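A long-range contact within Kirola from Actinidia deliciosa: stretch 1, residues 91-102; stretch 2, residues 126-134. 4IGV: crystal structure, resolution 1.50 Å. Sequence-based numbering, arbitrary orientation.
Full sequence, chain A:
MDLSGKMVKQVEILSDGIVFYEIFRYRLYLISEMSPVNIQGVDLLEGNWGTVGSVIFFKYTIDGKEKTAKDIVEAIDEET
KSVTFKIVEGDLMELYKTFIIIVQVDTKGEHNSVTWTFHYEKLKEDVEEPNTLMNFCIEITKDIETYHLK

Stretch 1 91-102: DLMELYKTFIII
Stretch 2 126-134: DVEEPNTLM

Residues 91-94 form a short 3-10 segment (phi/psi near -57/-27 at Leu92), closed by hydrogen bonds from Glu94 N to Asp91 O (2.9 Å) and from Leu95 N to Leu92 O (3.0 Å). The chain turns a corner at Lys97 (-66/-43), beyond which it is extended through Ile102 (Phe99 at -156/122). In the second stretch, Val127 to Glu129 are extended (phi -63° to -73°, psi 139° to 154°). Pro130 (-80/52) is the N-cap of the helix that begins at Asn131; its O accepts from Met134 N at 3.0 Å, and its ring leaves no amide hydrogen to satisfy. The CA atoms of Leu95 and Val127 lie 6.5 Å apart, those of Leu92 and Pro130 9.5 Å, and those of Ile101 and Met134 9.9 Å, so the CA atoms come closest at Leu95 and Val127; near Leu92 and Ile101 the contact runs through side chains.

Tyr96 (chi1 m, chi2 -81°) leaves its backbone sideways, yet its long ring carries OH across to donate a hydrogen bond to Glu128 O at 2.7 Å, near the ring plane, the only hydrogen bond between the stretches. A phenol suits the place because its ring also packs on aliphatic groups: Tyr96 CE1 lies 3.7 Å from Val127 CG1, and Tyr96 CZ 4.2 Å from Pro130 CB. Compact, branched Val127 (chi1 t) also sets CG2 3.5 Å from Leu95 O.

The CA-to-CB bond of Phe99 (t, chi2 112°) points toward the second stretch; its CZ is 3.9 Å from Pro130 CG, at the ring edge, and 3.7 Å from Leu133 CD2. Leu133 (t, p) gathers the apolar cluster: that same CD2 lies 3.9 Å from Leu92 CD1 (m, t) and 4.2 Å from Ile101 CD1 (m, t). One methyl thus meets three residues, a role suited to a branched, uncharged side chain.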

ATOM      1  N   ASP A  91       9.433  -8.491  -7.195  1.00 19.37           N
ATOM      2  CA  ASP A  91       9.711  -9.721  -6.455  1.00 21.47           C
ATOM      3  C   ASP A  91       8.427 -10.495  -6.178  1.00 21.74           C
ATOM      4  O   ASP A  91       8.426 -11.732  -6.225  1.00 23.40           O
ATOM      5  CB  ASP A  91      10.451  -9.413  -5.151  1.00 22.01           C
ATOM      6  CG  ASP A  91      11.805  -8.773  -5.386  1.00 24.29           C
ATOM      7  OD1 ASP A  91      12.832  -9.457  -5.227  1.00 31.00           O
ATOM      8  OD2 ASP A  91      11.889  -7.585  -5.750  1.00 21.66           O
ATOM      9  N   LEU A  92       7.364  -9.801  -5.801  1.00 20.59           N
ATOM     10  CA  LEU A  92       6.077 -10.498  -5.496  1.00 20.65           C
ATOM     11  C   LEU A  92       5.544 -11.347  -6.627  1.00 22.11           C
ATOM     12  O   LEU A  92       4.886 -12.387  -6.400  1.00 22.69           O
ATOM     13  CB  LEU A  92       5.008  -9.486  -5.046  1.00 19.88           C
ATOM     14  CG  LEU A  92       5.093  -8.988  -3.608  1.00 21.97           C
ATOM     15  CD1 LEU A  92       4.398  -7.676  -3.347  1.00 21.95           C
ATOM     16  CD2 LEU A  92       4.607 -10.109  -2.612  1.00 22.12           C
ATOM     17  N   MET A  93       5.893 -10.965  -7.847  1.00 22.52           N
ATOM     18  CA  MET A  93       5.433 -11.692  -9.017  1.00 24.05           C
ATOM     19  C   MET A  93       6.140 -13.031  -9.174  1.00 25.41           C
ATOM     20  O   MET A  93       5.773 -13.831 -10.008  1.00 26.67           O
ATOM     21  CB  MET A  93       5.640 -10.849 -10.279  1.00 30.74           C
ATOM     22  CG  MET A  93       4.836  -9.560 -10.316  1.00 31.86           C
ATOM     23  SD  MET A  93       3.055  -9.868 -10.412  1.00 35.06           S
ATOM     24  CE  MET A  93       2.680  -9.666  -8.688  1.00 26.87           C
ATOM     25  N   GLU A  94       7.162 -13.273  -8.371  1.00 26.80           N
ATOM     26  CA  GLU A  94       7.819 -14.575  -8.360  1.00 28.39           C
ATOM     27  C   GLU A  94       6.994 -15.586  -7.585  1.00 28.47           C
ATOM     28  O   GLU A  94       7.248 -16.793  -7.709  1.00 29.43           O
ATOM     29  CB  GLU A  94       9.216 -14.468  -7.749  1.00 31.21           C
ATOM     30  CG  GLU A  94      10.187 -13.654  -8.595  1.00 35.25           C
ATOM     31  CD  GLU A  94      11.519 -13.386  -7.885  1.00 43.78           C
ATOM     32  OE1 GLU A  94      11.530 -13.226  -6.642  1.00 49.08           O
ATOM     33  OE2 GLU A  94      12.558 -13.338  -8.575  1.00 50.68           O
ATOM     34  N   LEU A  95       6.045 -15.115  -6.766  1.00 25.98           N
ATOM     35  CA  LEU A  95       5.198 -15.957  -5.930  1.00 26.70           C
ATOM     36  C   LEU A  95       3.713 -15.910  -6.250  1.00 24.08           C
ATOM     37  O   LEU A  95       3.003 -16.910  -6.039  1.00 24.55           O
ATOM     38  CB  LEU A  95       5.371 -15.543  -4.448  1.00 26.54           C
ATOM     39  CG  LEU A  95       6.766 -15.627  -3.825  1.00 29.75           C
ATOM     40  CD1 LEU A  95       6.783 -15.050  -2.412  1.00 31.64           C
ATOM     41  CD2 LEU A  95       7.206 -17.080  -3.829  1.00 35.33           C
ATOM     42  N   TYR A  96       3.236 -14.755  -6.729  1.00 23.06           N
ATOM     43  CA  TYR A  96       1.824 -14.499  -7.042  1.00 22.23           C
ATOM     44  C   TYR A  96       1.646 -14.190  -8.511  1.00 23.95           C
ATOM     45  O   TYR A  96       2.401 -13.414  -9.100  1.00 23.29           O
ATOM     46  CB  TYR A  96       1.278 -13.332  -6.158  1.00 21.58           C
ATOM     47  CG  TYR A  96       1.464 -13.593  -4.691  1.00 20.75           C
ATOM     48  CD1 TYR A  96       0.577 -14.402  -3.970  1.00 22.70           C
ATOM     49  CD2 TYR A  96       2.567 -13.085  -3.999  1.00 21.74           C
ATOM     50  CE1 TYR A  96       0.792 -14.696  -2.628  1.00 23.43           C
ATOM     51  CE2 TYR A  96       2.781 -13.358  -2.651  1.00 23.31           C
ATOM     52  CZ  TYR A  96       1.887 -14.163  -1.966  1.00 22.75           C
ATOM     53  OH  TYR A  96       2.152 -14.469  -0.630  1.00 25.21           O
ATOM     54  N   LYS A  97       0.627 -14.817  -9.102  1.00 22.81           N
ATOM     55  CA  LYS A  97       0.208 -14.526 -10.454  1.00 23.97           C
ATOM     56  C   LYS A  97      -0.348 -13.122 -10.560  1.00 22.31           C
ATOM     57  O   LYS A  97      -0.064 -12.389 -11.497  1.00 22.25           O
ATOM     58  CB  LYS A  97      -0.871 -15.523 -10.889  1.00 25.49           C
ATOM     59  CG  LYS A  97      -1.292 -15.356 -12.335  1.00 28.13           C
ATOM     60  CD  LYS A  97      -2.163 -16.492 -12.769  1.00 34.59           C
ATOM     61  CE  LYS A  97      -2.697 -16.267 -14.185  1.00 37.27           C
ATOM     62  NZ  LYS A  97      -3.711 -17.278 -14.590  1.00 43.19           N
ATOM     63  N   THR A  98      -1.160 -12.770  -9.578  1.00 21.06           N
ATOM     64  CA  THR A  98      -1.774 -11.472  -9.474  1.00 19.62           C
ATOM     65  C   THR A  98      -1.810 -11.001  -8.032  1.00 17.71           C
ATOM     66  O   THR A  98      -1.879 -11.800  -7.113  1.00 19.99           O
ATOM     67  CB  THR A  98      -3.218 -11.441 -10.006  1.00 21.85           C
ATOM     68  OG1 THR A  98      -4.080 -12.226  -9.202  1.00 26.65           O
ATOM     69  CG2 THR A  98      -3.312 -11.983 -11.426  1.00 23.61           C
ATOM     70  N   PHE A  99      -1.746  -9.681  -7.850  1.00 17.18           N
ATOM     71  CA  PHE A  99      -1.735  -9.080  -6.532  1.00 16.13           C
ATOM     72  C   PHE A  99      -2.251  -7.657  -6.616  1.00 16.53           C
ATOM     73  O   PHE A  99      -1.707  -6.847  -7.350  1.00 17.21           O
ATOM     74  CB  PHE A  99      -0.326  -9.108  -5.934  1.00 16.46           C
ATOM     75  CG  PHE A  99      -0.294  -9.209  -4.418  1.00 15.65           C
ATOM     76  CD1 PHE A  99       0.150 -10.312  -3.810  1.00 16.88           C
ATOM     77  CD2 PHE A  99      -0.767  -8.168  -3.603  1.00 17.04           C
ATOM     78  CE1 PHE A  99       0.166 -10.418  -2.434  1.00 17.48           C
ATOM     79  CE2 PHE A  99      -0.751  -8.304  -2.241  1.00 16.97           C
ATOM     80  CZ  PHE A  99      -0.284  -9.402  -1.684  1.00 15.90           C
ATOM     81  N   ILE A 100      -3.309  -7.388  -5.857  1.00 16.34           N
ATOM     82  CA  ILE A 100      -3.939  -6.077  -5.779  1.00 16.49           C
ATOM     83  C   ILE A 100      -3.973  -5.655  -4.312  1.00 14.74           C
ATOM     84  O   ILE A 100      -4.219  -6.458  -3.430  1.00 14.59           O
ATOM     85  CB  ILE A 100      -5.402  -6.135  -6.270  1.00 18.57           C
ATOM     86  CG1 ILE A 100      -5.460  -6.678  -7.713  1.00 24.90           C
ATOM     87  CG2 ILE A 100      -6.002  -4.800  -6.168  1.00 24.72           C
ATOM     88  CD1 ILE A 100      -4.708  -6.017  -8.550  1.00 25.84           C
ATOM     89  N   ILE A 101      -3.660  -4.389  -4.061  1.00 14.15           N
ATOM     90  CA  ILE A 101      -3.697  -3.822  -2.727  1.00 13.33           C
ATOM     91  C   ILE A 101      -4.631  -2.626  -2.751  1.00 13.10           C
ATOM     92  O   ILE A 101      -4.479  -1.718  -3.539  1.00 13.70           O
ATOM     93  CB  ILE A 101      -2.307  -3.334  -2.276  1.00 14.04           C
ATOM     94  CG1 ILE A 101      -1.357  -4.541  -2.193  1.00 15.53           C
ATOM     95  CG2 ILE A 101      -2.375  -2.603  -0.889  1.00 14.41           C
ATOM     96  CD1 ILE A 101       0.095  -4.159  -1.823  1.00 17.95           C
ATOM     97  N   ILE A 102      -5.629  -2.659  -1.898  1.00 12.56           N
ATOM     98  CA  ILE A 102      -6.597  -1.562  -1.745  1.00 13.26           C
ATOM     99  C   ILE A 102      -6.370  -0.905  -0.420  1.00 13.53           C
ATOM    100  O   ILE A 102      -6.306  -1.586   0.626  1.00 14.11           O
ATOM    101  CB  ILE A 102      -8.045  -2.065  -1.815  1.00 13.63           C
ATOM    102  CG1 ILE A 102      -8.296  -2.941  -3.019  1.00 16.73           C
ATOM    103  CG2 ILE A 102      -8.996  -0.877  -1.811  1.00 15.56           C
ATOM    104  CD1 ILE A 102      -9.685  -3.645  -2.937  1.00 19.38           C
ATOM    105  N   ASP A 126       1.526 -24.137  -2.299  1.00 44.08           N
ATOM    106  CA  ASP A 126       2.387 -24.010  -1.121  1.00 45.00           C
ATOM    107  C   ASP A 126       2.956 -22.596  -0.887  1.00 41.16           C
ATOM    108  O   ASP A 126       3.677 -22.370   0.085  1.00 41.50           O
ATOM    109  CB  ASP A 126       3.499 -25.053  -1.141  1.00 48.78           C
ATOM    110  CG  ASP A 126       4.509 -24.824  -2.243  1.00 50.03           C
ATOM    111  OD1 ASP A 126       4.298 -23.944  -3.096  1.00 51.14           O
ATOM    112  OD2 ASP A 126       5.513 -25.582  -2.247  1.00 58.74           O
ATOM    113  N   VAL A 127       2.640 -21.655  -1.772  1.00 36.68           N
ATOM    114  CA  VAL A 127       3.040 -20.274  -1.571  1.00 34.08           C
ATOM    115  C   VAL A 127       2.351 -19.772  -0.308  1.00 33.11           C
ATOM    116  O   VAL A 127       1.195 -20.080  -0.063  1.00 33.39           O
ATOM    117  CB  VAL A 127       2.688 -19.381  -2.779  1.00 31.15           C
ATOM    118  CG1 VAL A 127       2.742 -17.869  -2.402  1.00 29.63           C
ATOM    119  CG2 VAL A 127       3.611 -19.691  -3.955  1.00 32.39           C
ATOM    120  N   GLU A 128       3.071 -19.019   0.502  1.00 33.24           N
ATOM    121  CA  GLU A 128       2.528 -18.562   1.777  1.00 34.19           C
ATOM    122  C   GLU A 128       1.479 -17.478   1.563  1.00 29.90           C
ATOM    123  O   GLU A 128       1.510 -16.773   0.532  1.00 27.95           O
ATOM    124  CB  GLU A 128       3.655 -18.015   2.656  1.00 35.95           C
ATOM    125  CG  GLU A 128       4.715 -19.023   3.040  1.00 43.36           C
ATOM    126  CD  GLU A 128       5.725 -18.497   4.064  1.00 49.73           C
ATOM    127  OE1 GLU A 128       5.606 -17.324   4.488  1.00 55.16           O
ATOM    128  OE2 GLU A 128       6.636 -19.264   4.454  1.00 55.70           O
ATOM    129  N   GLU A 129       0.539 -17.339   2.495  1.00 30.75           N
ATOM    130  CA  GLU A 129      -0.299 -16.137   2.530  1.00 28.66           C
ATOM    131  C   GLU A 129       0.639 -14.943   2.858  1.00 25.70           C
ATOM    132  O   GLU A 129       1.640 -15.094   3.565  1.00 26.01           O
ATOM    133  CB  GLU A 129      -1.431 -16.188   3.559  1.00 30.27           C
ATOM    134  CG  GLU A 129      -2.427 -17.334   3.542  1.00 36.01           C
ATOM    135  CD  GLU A 129      -2.590 -18.040   2.223  1.00 41.75           C
ATOM    136  OE1 GLU A 129      -2.941 -17.378   1.224  1.00 43.72           O
ATOM    137  OE2 GLU A 129      -2.423 -19.301   2.210  1.00 47.39           O
ATOM    138  N   PRO A 130       0.320 -13.752   2.343  1.00 23.72           N
ATOM    139  CA  PRO A 130       1.209 -12.578   2.445  1.00 22.53           C
ATOM    140  C   PRO A 130       1.138 -11.861   3.789  1.00 21.42           C
ATOM    141  O   PRO A 130       1.009 -10.608   3.874  1.00 18.90           O
ATOM    142  CB  PRO A 130       0.747 -11.705   1.282  1.00 21.13           C
ATOM    143  CG  PRO A 130      -0.679 -12.056   1.106  1.00 22.41           C
ATOM    144  CD  PRO A 130      -0.800 -13.516   1.419  1.00 24.47           C
ATOM    145  N   ASN A 131       1.289 -12.618   4.871  1.00 21.08           N
ATOM    146  CA  ASN A 131       1.243 -11.998   6.195  1.00 21.19           C
ATOM    147  C   ASN A 131       2.366 -11.007   6.439  1.00 19.12           C
ATOM    148  O   ASN A 131       2.149  -9.968   7.035  1.00 19.16           O
ATOM    149  CB  ASN A 131       1.221 -13.075   7.302  1.00 24.19           C
ATOM    150  CG  ASN A 131      -0.099 -13.826   7.309  1.00 29.40           C
ATOM    151  OD1 ASN A 131      -1.143 -13.250   7.642  1.00 35.54           O
ATOM    152  ND2 ASN A 131      -0.074 -15.062   6.905  1.00 36.57           N
ATOM    153  N   THR A 132       3.554 -11.316   5.952  1.00 20.53           N
ATOM    154  CA  THR A 132       4.688 -10.447   6.168  1.00 19.89           C
ATOM    155  C   THR A 132       4.454  -9.118   5.467  1.00 17.76           C
ATOM    156  O   THR A 132       4.771  -8.064   5.993  1.00 18.23           O
ATOM    157  CB  THR A 132       6.016 -11.098   5.680  1.00 22.30           C
ATOM    158  OG1 THR A 132       6.265 -12.297   6.455  1.00 29.21           O
ATOM    159  CG2 THR A 132       7.173 -10.158   5.851  1.00 25.92           C
ATOM    160  N   LEU A 133       3.845  -9.143   4.281  1.00 17.65           N
ATOM    161  CA  LEU A 133       3.558  -7.900   3.575  1.00 16.23           C
ATOM    162  C   LEU A 133       2.475  -7.076   4.299  1.00 14.83           C
ATOM    163  O   LEU A 133       2.531  -5.856   4.373  1.00 14.51           O
ATOM    164  CB  LEU A 133       3.122  -8.216   2.125  1.00 17.15           C
ATOM    165  CG  LEU A 133       2.976  -7.007   1.234  1.00 17.21           C
ATOM    166  CD1 LEU A 133       4.340  -6.306   0.965  1.00 21.88           C
ATOM    167  CD2 LEU A 133       2.266  -7.326  -0.081  1.00 18.37           C
ATOM    168  N   MET A 134       1.472  -7.771   4.833  1.00 15.53           N
ATOM    169  CA  MET A 134       0.463  -7.051   5.620  1.00 15.04           C
ATOM    170  C   MET A 134       1.071  -6.394   6.851  1.00 15.78           C
ATOM    171  O   MET A 134       0.772  -5.235   7.135  1.00 16.04           O
ATOM    172  CB  MET A 134      -0.710  -7.968   6.003  1.00 16.41           C
ATOM    173  CG  MET A 134      -1.789  -7.239   6.761  1.00 16.00           C
ATOM    174  SD  MET A 134      -2.607  -5.909   5.804  1.00 16.28           S
ATOM    175  CE  MET A 134      -3.686  -6.884   4.787  1.00 17.62           C
TER